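Local coordinates for protein folylpolyglutamate synthase (FolC) (Helicobacter pylori, PDB 6K8C) that probably adds glutamate to dihydropteroate and then to reduced folates in ATP-dependent steps, making dihydrofolate and folylpolyglutamates, at residues C275-L283 / L296-F304; K328-E338 / L354-F364. All coordinates share one frame; numbering follows the deposited sequence.

How the interactions relate
Interactions 1 and 2 follow one another along the chain without nesting or crossing, and both lie in the glutamate ligase domain of the Mur ligase family. Coming from the N terminus, residues 275-283 form a bulged hairpin at one border of a mixed sheet, and interaction 1 closes when helix 290-303 folds back over it. The chain then lays down strand 308-312 and helix 320-327 before interaction 2 closes a second loop, pairing strand 331-336 with the opposite border strand, 361-363. The centres of the two contacts are about 17 Å apart. They meet where Val330 packs against Lys297, Ile300 and Lys301 of helix 290-303.

Interaction 1: C275-L283 / L296-F304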
loop_
_atom_site.group_PDB
_atom_site.type_symbol
_atom_site.label_atom_id
_atom_site.label_comp_id
_atom_site.label_asym_id
_atom_site.label_seq_id
_atom_site.Cartn_x
_atom_site.Cartn_y
_atom_site.Cartn_z
ATOM N N CYS A 275 -10.103 6.314 -4.022
ATOM C CA CYS A 275 -11.457 6.738 -4.370
ATOM C C CYS A 275 -12.173 7.354 -3.167
ATOM O O CYS A 275 -13.306 7.000 -2.832
ATOM C CB CYS A 275 -12.248 5.562 -4.934
ATOM S SG CYS A 275 -13.390 6.041 -6.197
ATOM N N GLU A 276 -11.495 8.287 -2.510
ATOM C CA GLU A 276 -11.939 8.825 -1.231
ATOM C C GLU A 276 -12.449 10.251 -1.403
ATOM O O GLU A 276 -11.737 11.110 -1.932
ATOM C CB GLU A 276 -10.803 8.798 -0.211
ATOM C CG GLU A 276 -11.199 9.346 1.159
ATOM C CD GLU A 276 -10.552 8.584 2.293
ATOM O OE1 GLU A 276 -10.335 9.185 3.364
ATOM O OE2 GLU A 276 -10.260 7.382 2.114
ATOM N N LEU A 277 -13.676 10.494 -0.957
ATOM C CA LEU A 277 -14.253 11.836 -0.966
ATOM C C LEU A 277 -13.782 12.555 0.287
ATOM O O LEU A 277 -14.348 12.375 1.367
ATOM C CB LEU A 277 -15.774 11.770 -1.020
ATOM C CG LEU A 277 -16.489 12.022 -2.347
ATOM C CD1 LEU A 277 -17.981 12.178 -2.108
ATOM C CD2 LEU A 277 -15.930 13.239 -3.070
ATOM N N LEU A 278 -12.727 13.363 0.154
ATOM C CA LEU A 278 -12.265 14.165 1.285
ATOM C C LEU A 278 -13.308 15.193 1.695
ATOM O O LEU A 278 -13.466 15.487 2.885
ATOM C CB LEU A 278 -10.948 14.858 0.933
ATOM C CG LEU A 278 -10.306 15.735 2.012
ATOM C CD1 LEU A 278 -9.784 14.883 3.155
ATOM C CD2 LEU A 278 -9.189 16.580 1.422
ATOM N N SER A 279 -14.029 15.737 0.729
ATOM C CA SER A 279 -15.045 16.749 0.971
ATOM C C SER A 279 -16.094 16.584 -0.110
ATOM O O SER A 279 -15.929 15.759 -1.020
ATOM C CB SER A 279 -14.431 18.155 0.961
ATOM O OG SER A 279 -14.096 18.552 -0.353
ATOM N N PRO A 280 -17.208 17.321 -0.033
ATOM C CA PRO A 280 -18.209 17.204 -1.107
ATOM C C PRO A 280 -17.650 17.459 -2.500
ATOM O O PRO A 280 -18.198 16.932 -3.477
ATOM C CB PRO A 280 -19.260 18.252 -0.726
ATOM C CG PRO A 280 -19.159 18.355 0.748
ATOM C CD PRO A 280 -17.717 18.126 1.098
ATOM N N ASN A 281 -16.576 18.240 -2.626
ATOM C CA ASN A 281 -16.056 18.626 -3.934
ATOM C C ASN A 281 -14.621 18.172 -4.177
ATOM O O ASN A 281 -14.000 18.630 -5.144
ATOM C CB ASN A 281 -16.153 20.147 -4.116
ATOM C CG ASN A 281 -15.171 20.907 -3.241
ATOM O OD1 ASN A 281 -14.793 20.440 -2.169
ATOM N ND2 ASN A 281 -14.754 22.086 -3.696
ATOM N N ILE A 282 -14.064 17.295 -3.341
ATOM C CA ILE A 282 -12.695 16.824 -3.531
ATOM C C ILE A 282 -12.676 15.302 -3.428
ATOM O O ILE A 282 -12.962 14.740 -2.362
ATOM C CB ILE A 282 -11.714 17.452 -2.534
ATOM C CG1 ILE A 282 -11.685 18.974 -2.694
ATOM C CG2 ILE A 282 -10.307 16.906 -2.755
ATOM C CD1 ILE A 282 -10.902 19.667 -1.601
ATOM N N LEU A 283 -12.350 14.643 -4.533
ATOM C CA LEU A 283 -12.074 13.217 -4.576
ATOM C C LEU A 283 -10.561 13.023 -4.607
ATOM O O LEU A 283 -9.854 13.730 -5.331
ATOM C CB LEU A 283 -12.739 12.591 -5.811
ATOM C CG LEU A 283 -12.670 11.084 -6.070
ATOM C CD1 LEU A 283 -13.465 10.306 -5.023
ATOM C CD2 LEU A 283 -13.194 10.794 -7.467
ATOM N N LEU A 296 -11.738 5.690 -11.670
ATOM C CA LEU A 296 -12.023 7.028 -11.164
ATOM C C LEU A 296 -12.886 7.814 -12.142
ATOM O O LEU A 296 -13.753 8.592 -11.726
ATOM C CB LEU A 296 -10.720 7.764 -10.873
ATOM C CG LEU A 296 -10.052 7.234 -9.604
ATOM C CD1 LEU A 296 -8.573 7.472 -9.659
ATOM C CD2 LEU A 296 -10.654 7.884 -8.367
ATOM N N LYS A 297 -12.664 7.629 -13.444
ATOM C CA LYS A 297 -13.557 8.225 -14.430
ATOM C C LYS A 297 -14.999 7.805 -14.171
ATOM O O LYS A 297 -15.913 8.638 -14.171
ATOM C CB LYS A 297 -13.124 7.823 -15.843
ATOM C CG LYS A 297 -14.162 8.141 -16.916
ATOM C CD LYS A 297 -13.516 8.311 -18.298
ATOM C CE LYS A 297 -13.060 6.980 -18.889
ATOM N NZ LYS A 297 -12.510 7.136 -20.283
ATOM N N GLU A 298 -15.215 6.508 -13.932
ATOM C CA GLU A 298 -16.563 6.017 -13.661
ATOM C C GLU A 298 -17.106 6.597 -12.361
ATOM O O GLU A 298 -18.289 6.947 -12.275
ATOM C CB GLU A 298 -16.567 4.489 -13.608
ATOM C CG GLU A 298 -16.465 3.807 -14.967
ATOM C CD GLU A 298 -17.221 4.547 -16.056
ATOM O OE1 GLU A 298 -16.581 4.973 -17.045
ATOM O OE2 GLU A 298 -18.454 4.700 -15.924
ATOM N N GLU A 299 -16.255 6.713 -11.340
ATOM C CA GLU A 299 -16.708 7.284 -10.076
ATOM C C GLU A 299 -16.956 8.780 -10.194
ATOM O O GLU A 299 -17.852 9.310 -9.528
ATOM C CB GLU A 299 -15.692 6.994 -8.976
ATOM C CG GLU A 299 -15.943 5.664 -8.287
ATOM C CD GLU A 299 -16.910 5.781 -7.128
ATOM O OE1 GLU A 299 -18.094 5.438 -7.316
ATOM O OE2 GLU A 299 -16.492 6.217 -6.034
ATOM N N ILE A 300 -16.186 9.475 -11.032
ATOM C CA ILE A 300 -16.466 10.884 -11.293
ATOM C C ILE A 300 -17.835 11.042 -11.946
ATOM O O ILE A 300 -18.600 11.952 -11.604
ATOM C CB ILE A 300 -15.352 11.496 -12.163
ATOM C CG1 ILE A 300 -14.078 11.714 -11.337
ATOM C CG2 ILE A 300 -15.817 12.808 -12.766
ATOM C CD1 ILE A 300 -12.862 12.045 -12.195
ATOM N N LYS A 301 -18.161 10.166 -12.899
ATOM C CA LYS A 301 -19.472 10.229 -13.539
ATOM C C LYS A 301 -20.588 10.019 -12.525
ATOM O O LYS A 301 -21.591 10.740 -12.534
ATOM C CB LYS A 301 -19.571 9.190 -14.656
ATOM C CG LYS A 301 -18.613 9.395 -15.819
ATOM C CD LYS A 301 -18.637 8.184 -16.740
ATOM C CE LYS A 301 -17.980 8.469 -18.079
ATOM N NZ LYS A 301 -17.915 7.239 -18.926
ATOM N N ARG A 302 -20.432 9.035 -11.639
ATOM C CA ARG A 302 -21.469 8.766 -10.647
ATOM C C ARG A 302 -21.608 9.923 -9.667
ATOM O O ARG A 302 -22.718 10.389 -9.385
ATOM C CB ARG A 302 -21.155 7.469 -9.900
ATOM C CG ARG A 302 -22.095 7.190 -8.733
ATOM C CD ARG A 302 -21.722 5.914 -7.990
ATOM N NE ARG A 302 -20.507 6.066 -7.194
ATOM C CZ ARG A 302 -20.496 6.291 -5.884
ATOM N NH1 ARG A 302 -19.343 6.411 -5.237
ATOM N NH2 ARG A 302 -21.639 6.400 -5.218
ATOM N N ILE A 303 -20.483 10.412 -9.146
ATOM C CA ILE A 303 -20.519 11.329 -8.012
ATOM C C ILE A 303 -20.831 12.751 -8.464
ATOM O O ILE A 303 -21.694 13.421 -7.885
ATOM C CB ILE A 303 -19.192 11.253 -7.237
ATOM C CG1 ILE A 303 -19.030 9.861 -6.620
ATOM C CG2 ILE A 303 -19.127 12.338 -6.164
ATOM C CD1 ILE A 303 -17.792 9.705 -5.763
ATOM N N PHE A 304 -20.144 13.237 -9.499
ATOM C CA PHE A 304 -20.306 14.621 -9.929
ATOM C C PHE A 304 -21.157 14.784 -11.181
ATOM O O PHE A 304 -21.778 15.837 -11.351
ATOM C CB PHE A 304 -18.940 15.267 -10.173
ATOM C CG PHE A 304 -18.043 15.251 -8.973
ATOM C CD1 PHE A 304 -18.390 15.943 -7.826
ATOM C CD2 PHE A 304 -16.851 14.541 -8.989
ATOM C CE1 PHE A 304 -17.563 15.934 -6.718
ATOM C CE2 PHE A 304 -16.022 14.524 -7.884
ATOM C CZ PHE A 304 -16.379 15.223 -6.746
HETATM O O HOH W 1 -15.946 7.788 -3.472
#
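Residues 296-303, the last turns of helix 290-303, run past the hairpin of residues 275-283, with CA of Cys275 6.8 Å from CA of Leu296 at one end and CA of Asn281 8.4 Å from CA of Phe304 at the other. Between those ends Leu283 points at the helix. Its CG is anti to the backbone N (chi1 -177°), and the CD2 branch reaches between Leu296 and Ile300, 4.0 Å from Leu296 CD2. The CD1 branch faces Ile303. The Phe304 ring closes the far end: Pro280 O lies at its edge, in plane, 3.5 Å from CE1, and Leu283 CB is also near the ring plane. Ile303 CG2 sits over the centre of one ring face and also meets Leu277 CD1, 4.2 Å from that methyl. The hairpin itself carries a classic beta bulge, Leu278 and Ser279 both facing Ile282, and forms the border of the mixed sheet in the glutamate ligase domain; strand 373-376 lies next to it, with Leu374 touching Leu283, Leu296 and Ile300. At the Cys275 end the contact turns polar. SG lies 3.1 Å from Glu299 OE2, and a water donates to both Cys275 O and that same carboxylate oxygen. Arg302 grips Glu299 from within the helix, its NH1 meeting the syn lone pair of OE2 at 3.0 Å in the guanidinium plane, which helps fix the carboxylate beside the sulfur.

Interaction 2: K328-E338 / L354-F364; sequences KPVIKKVLILE and LETLGLEYALF
Strands 333-336 and 361-363 run parallel, 24° apart in direction, joined by backbone hydrogen bonds from Val334 N to Glu360 O, Ala362 N to Val334 O, Ile336 N to Ala362 O and Phe364 N to Ile336 O. This is the pairing of a beta-alpha-beta unit, with helix 347-357 as the crossover. Val334 and Ile336 face that helix: Val334 CG2 lies 3.7 Å from Leu354 CD2 and also meets Leu359 CD1, while Ile336 CD1 touches Leu354 CD1 and the Ile336 side chain lies beside that of Tyr361, pointing the same way. On the other face, Leu335 crosses Phe364 at about a right angle, CB to CB 3.8 Å, with its CD1 at the ring edge. A chi1 of 173° swings the Phe364 ring away from its own N to lie alongside Leu337. The helix ends in a Schellman motif at Gly358. Lys328 extends past Leu359 in the opposite direction; its NZ is modelled 2.4 Å from Leu357 O, too short to be exact. Water 2 links Lys332 O to Glu360 N, and water 3 links Phe364 O to Glu338 N. Solvent thus continues the bonding at both ends of the ladder.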
loop_
_atom_site.group_PDB
_atom_site.type_symbol
_atom_site.label_atom_id
_atom_site.label_comp_id
_atom_site.label_asym_id
_atom_site.label_seq_id
_atom_site.Cartn_x
_atom_site.Cartn_y
_atom_site.Cartn_z
ATOM N N LYS A 328 -9.364 12.266 -19.653
ATOM C CA LYS A 328 -9.780 13.457 -20.395
ATOM C C LYS A 328 -11.286 13.581 -20.624
ATOM O O LYS A 328 -11.804 14.703 -20.496
ATOM C CB LYS A 328 -9.050 13.512 -21.748
ATOM C CG LYS A 328 -9.414 14.752 -22.553
ATOM C CD LYS A 328 -8.713 14.802 -23.897
ATOM C CE LYS A 328 -9.211 15.994 -24.699
ATOM N NZ LYS A 328 -8.648 15.985 -26.075
ATOM N N PRO A 329 -12.035 12.522 -20.959
ATOM C CA PRO A 329 -13.478 12.706 -21.200
ATOM C C PRO A 329 -14.252 13.303 -20.032
ATOM O O PRO A 329 -15.351 13.823 -20.254
ATOM C CB PRO A 329 -13.961 11.286 -21.523
ATOM C CG PRO A 329 -12.780 10.639 -22.135
ATOM C CD PRO A 329 -11.596 11.174 -21.367
ATOM N N VAL A 330 -13.730 13.261 -18.804
ATOM C CA VAL A 330 -14.437 13.834 -17.663
ATOM C C VAL A 330 -13.666 14.986 -17.028
ATOM O O VAL A 330 -14.019 15.427 -15.931
ATOM C CB VAL A 330 -14.771 12.764 -16.602
ATOM C CG1 VAL A 330 -15.742 11.729 -17.156
ATOM C CG2 VAL A 330 -13.505 12.097 -16.086
ATOM N N ILE A 331 -12.622 15.484 -17.688
ATOM C CA ILE A 331 -11.736 16.497 -17.122
ATOM C C ILE A 331 -11.758 17.721 -18.026
ATOM O O ILE A 331 -11.471 17.620 -19.225
ATOM C CB ILE A 331 -10.301 15.976 -16.954
ATOM C CG1 ILE A 331 -10.268 14.828 -15.941
ATOM C CG2 ILE A 331 -9.382 17.112 -16.497
ATOM C CD1 ILE A 331 -10.794 15.217 -14.559
ATOM N N LYS A 332 -12.081 18.879 -17.449
ATOM C CA LYS A 332 -12.093 20.125 -18.203
ATOM C C LYS A 332 -10.815 20.933 -18.046
ATOM O O LYS A 332 -10.546 21.803 -18.880
ATOM C CB LYS A 332 -13.289 20.992 -17.790
ATOM C CG LYS A 332 -13.229 21.520 -16.358
ATOM C CD LYS A 332 -14.532 22.210 -15.992
ATOM C CE LYS A 332 -14.501 22.756 -14.570
ATOM N NZ LYS A 332 -15.775 23.463 -14.254
ATOM N N LYS A 333 -10.022 20.664 -17.013
ATOM C CA LYS A 333 -8.783 21.394 -16.802
ATOM C C LYS A 333 -7.901 20.586 -15.865
ATOM O O LYS A 333 -8.398 19.882 -14.982
ATOM C CB LYS A 333 -9.045 22.793 -16.225
ATOM C CG LYS A 333 -7.831 23.713 -16.244
ATOM C CD LYS A 333 -8.198 25.135 -15.840
ATOM C CE LYS A 333 -7.000 26.067 -15.958
ATOM N NZ LYS A 333 -7.165 27.297 -15.133
ATOM N N VAL A 334 -6.592 20.685 -16.073
ATOM C CA VAL A 334 -5.603 20.041 -15.217
ATOM C C VAL A 334 -4.841 21.120 -14.466
ATOM O O VAL A 334 -4.287 22.039 -15.081
ATOM C CB VAL A 334 -4.634 19.159 -16.021
ATOM C CG1 VAL A 334 -3.618 18.503 -15.087
ATOM C CG2 VAL A 334 -5.400 18.101 -16.821
ATOM N N LEU A 335 -4.809 21.012 -13.142
ATOM C CA LEU A 335 -3.961 21.859 -12.313
ATOM C C LEU A 335 -2.774 21.021 -11.858
ATOM O O LEU A 335 -2.938 20.066 -11.092
ATOM C CB LEU A 335 -4.736 22.424 -11.126
ATOM C CG LEU A 335 -5.924 23.326 -11.480
ATOM C CD1 LEU A 335 -6.640 23.804 -10.221
ATOM C CD2 LEU A 335 -5.481 24.509 -12.336
ATOM N N ILE A 336 -1.583 21.360 -12.348
ATOM C CA ILE A 336 -0.390 20.604 -11.985
ATOM C C ILE A 336 0.014 20.951 -10.560
ATOM O O ILE A 336 0.190 22.127 -10.218
ATOM C CB ILE A 336 0.752 20.892 -12.970
ATOM C CG1 ILE A 336 0.296 20.627 -14.409
ATOM C CG2 ILE A 336 1.978 20.058 -12.618
ATOM C CD1 ILE A 336 1.190 21.244 -15.459
ATOM N N LEU A 337 0.161 19.924 -9.719
ATOM C CA LEU A 337 0.627 20.098 -8.342
ATOM C C LEU A 337 2.148 20.066 -8.351
ATOM O O LEU A 337 2.772 19.002 -8.319
ATOM C CB LEU A 337 0.047 19.028 -7.424
ATOM C CG LEU A 337 0.229 19.283 -5.924
ATOM C CD1 LEU A 337 -0.480 20.544 -5.508
ATOM C CD2 LEU A 337 -0.259 18.102 -5.099
ATOM N N GLU A 338 2.747 21.255 -8.395
ATOM C CA GLU A 338 4.197 21.406 -8.416
ATOM C C GLU A 338 4.852 20.582 -7.317
ATOM O O GLU A 338 4.528 20.733 -6.135
ATOM C CB GLU A 338 4.556 22.883 -8.250
ATOM C CG GLU A 338 5.937 23.257 -8.755
ATOM C CD GLU A 338 5.924 24.570 -9.505
ATOM O OE1 GLU A 338 5.514 25.583 -8.900
ATOM O OE2 GLU A 338 6.324 24.593 -10.687
ATOM N N LEU A 354 0.049 17.241 -21.970
ATOM C CA LEU A 354 -1.256 17.879 -21.865
ATOM C C LEU A 354 -1.596 18.641 -23.135
ATOM O O LEU A 354 -2.761 18.691 -23.546
ATOM C CB LEU A 354 -1.283 18.801 -20.643
ATOM C CG LEU A 354 -1.112 18.048 -19.322
ATOM C CD1 LEU A 354 -0.616 18.964 -18.218
ATOM C CD2 LEU A 354 -2.426 17.385 -18.921
ATOM N N GLU A 355 -0.589 19.234 -23.779
ATOM C CA GLU A 355 -0.839 19.935 -25.033
ATOM C C GLU A 355 -1.160 18.954 -26.157
ATOM O O GLU A 355 -2.071 19.198 -26.955
ATOM C CB GLU A 355 0.358 20.817 -25.390
ATOM C CG GLU A 355 0.336 22.171 -24.686
ATOM C CD GLU A 355 1.715 22.793 -24.546
ATOM O OE1 GLU A 355 2.600 22.482 -25.371
ATOM O OE2 GLU A 355 1.914 23.597 -23.607
ATOM N N THR A 356 -0.438 17.833 -26.226
ATOM C CA THR A 356 -0.785 16.793 -27.192
ATOM C C THR A 356 -2.226 16.333 -27.004
ATOM O O THR A 356 -2.944 16.089 -27.981
ATOM C CB THR A 356 0.169 15.603 -27.059
ATOM O OG1 THR A 356 1.501 16.007 -27.395
ATOM C CG2 THR A 356 -0.262 14.460 -27.974
ATOM N N LEU A 357 -2.674 16.231 -25.753
ATOM C CA LEU A 357 -4.009 15.725 -25.470
ATOM C C LEU A 357 -5.097 16.781 -25.616
ATOM O O LEU A 357 -6.280 16.426 -25.638
ATOM C CB LEU A 357 -4.035 15.128 -24.062
ATOM C CG LEU A 357 -3.350 13.762 -24.001
ATOM C CD1 LEU A 357 -3.094 13.339 -22.569
ATOM C CD2 LEU A 357 -4.179 12.709 -24.744
ATOM N N GLY A 358 -4.741 18.056 -25.729
ATOM C CA GLY A 358 -5.749 19.096 -25.795
ATOM C C GLY A 358 -6.388 19.443 -24.467
ATOM O O GLY A 358 -7.549 19.863 -24.437
ATOM N N LEU A 359 -5.664 19.281 -23.365
ATOM C CA LEU A 359 -6.176 19.588 -22.035
ATOM C C LEU A 359 -5.643 20.946 -21.595
ATOM O O LEU A 359 -4.425 21.145 -21.540
ATOM C CB LEU A 359 -5.767 18.512 -21.031
ATOM C CG LEU A 359 -6.537 17.189 -21.026
ATOM C CD1 LEU A 359 -5.739 16.112 -20.292
ATOM C CD2 LEU A 359 -7.912 17.371 -20.395
ATOM N N GLU A 360 -6.550 21.873 -21.289
ATOM C CA GLU A 360 -6.142 23.118 -20.654
ATOM C C GLU A 360 -5.464 22.816 -19.327
ATOM O O GLU A 360 -5.826 21.869 -18.622
ATOM C CB GLU A 360 -7.344 24.036 -20.415
ATOM C CG GLU A 360 -8.373 24.046 -21.524
ATOM C CD GLU A 360 -7.954 24.908 -22.695
ATOM O OE1 GLU A 360 -6.991 25.690 -22.541
ATOM O OE2 GLU A 360 -8.589 24.808 -23.766
ATOM N N TYR A 361 -4.470 23.626 -18.979
ATOM C CA TYR A 361 -3.770 23.397 -17.727
ATOM C C TYR A 361 -3.264 24.712 -17.152
ATOM O O TYR A 361 -3.253 25.751 -17.816
ATOM C CB TYR A 361 -2.613 22.409 -17.901
ATOM C CG TYR A 361 -1.516 22.900 -18.813
ATOM C CD1 TYR A 361 -0.484 23.695 -18.328
ATOM C CD2 TYR A 361 -1.507 22.561 -20.158
ATOM C CE1 TYR A 361 0.518 24.147 -19.161
ATOM C CE2 TYR A 361 -0.506 23.006 -20.998
ATOM C CZ TYR A 361 0.506 23.797 -20.495
ATOM O OH TYR A 361 1.504 24.241 -21.332
ATOM N N ALA A 362 -2.848 24.634 -15.895
ATOM C CA ALA A 362 -2.209 25.711 -15.148
ATOM C C ALA A 362 -1.597 25.064 -13.913
ATOM O O ALA A 362 -1.774 23.866 -13.671
ATOM C CB ALA A 362 -3.197 26.821 -14.782
ATOM N N LEU A 363 -0.869 25.857 -13.132
ATOM C CA LEU A 363 -0.342 25.362 -11.871
ATOM C C LEU A 363 -1.424 25.403 -10.798
ATOM O O LEU A 363 -2.274 26.297 -10.779
ATOM C CB LEU A 363 0.868 26.184 -11.419
ATOM C CG LEU A 363 2.097 26.239 -12.331
ATOM C CD1 LEU A 363 3.303 26.751 -11.552
ATOM C CD2 LEU A 363 2.392 24.886 -12.956
ATOM N N PHE A 364 -1.392 24.426 -9.898
ATOM C CA PHE A 364 -2.332 24.420 -8.785
ATOM C C PHE A 364 -1.912 25.436 -7.730
ATOM O O PHE A 364 -0.743 25.484 -7.336
ATOM C CB PHE A 364 -2.425 23.041 -8.140
ATOM C CG PHE A 364 -3.265 23.028 -6.889
ATOM C CD1 PHE A 364 -4.650 23.054 -6.965
ATOM C CD2 PHE A 364 -2.671 23.049 -5.639
ATOM C CE1 PHE A 364 -5.421 23.063 -5.814
ATOM C CE2 PHE A 364 -3.432 23.054 -4.488
ATOM C CZ PHE A 364 -4.808 23.062 -4.573
HETATM O O HOH W 2 -9.268 21.018 -21.419
HETATM O O HOH W 3 1.476 23.958 -7.508
#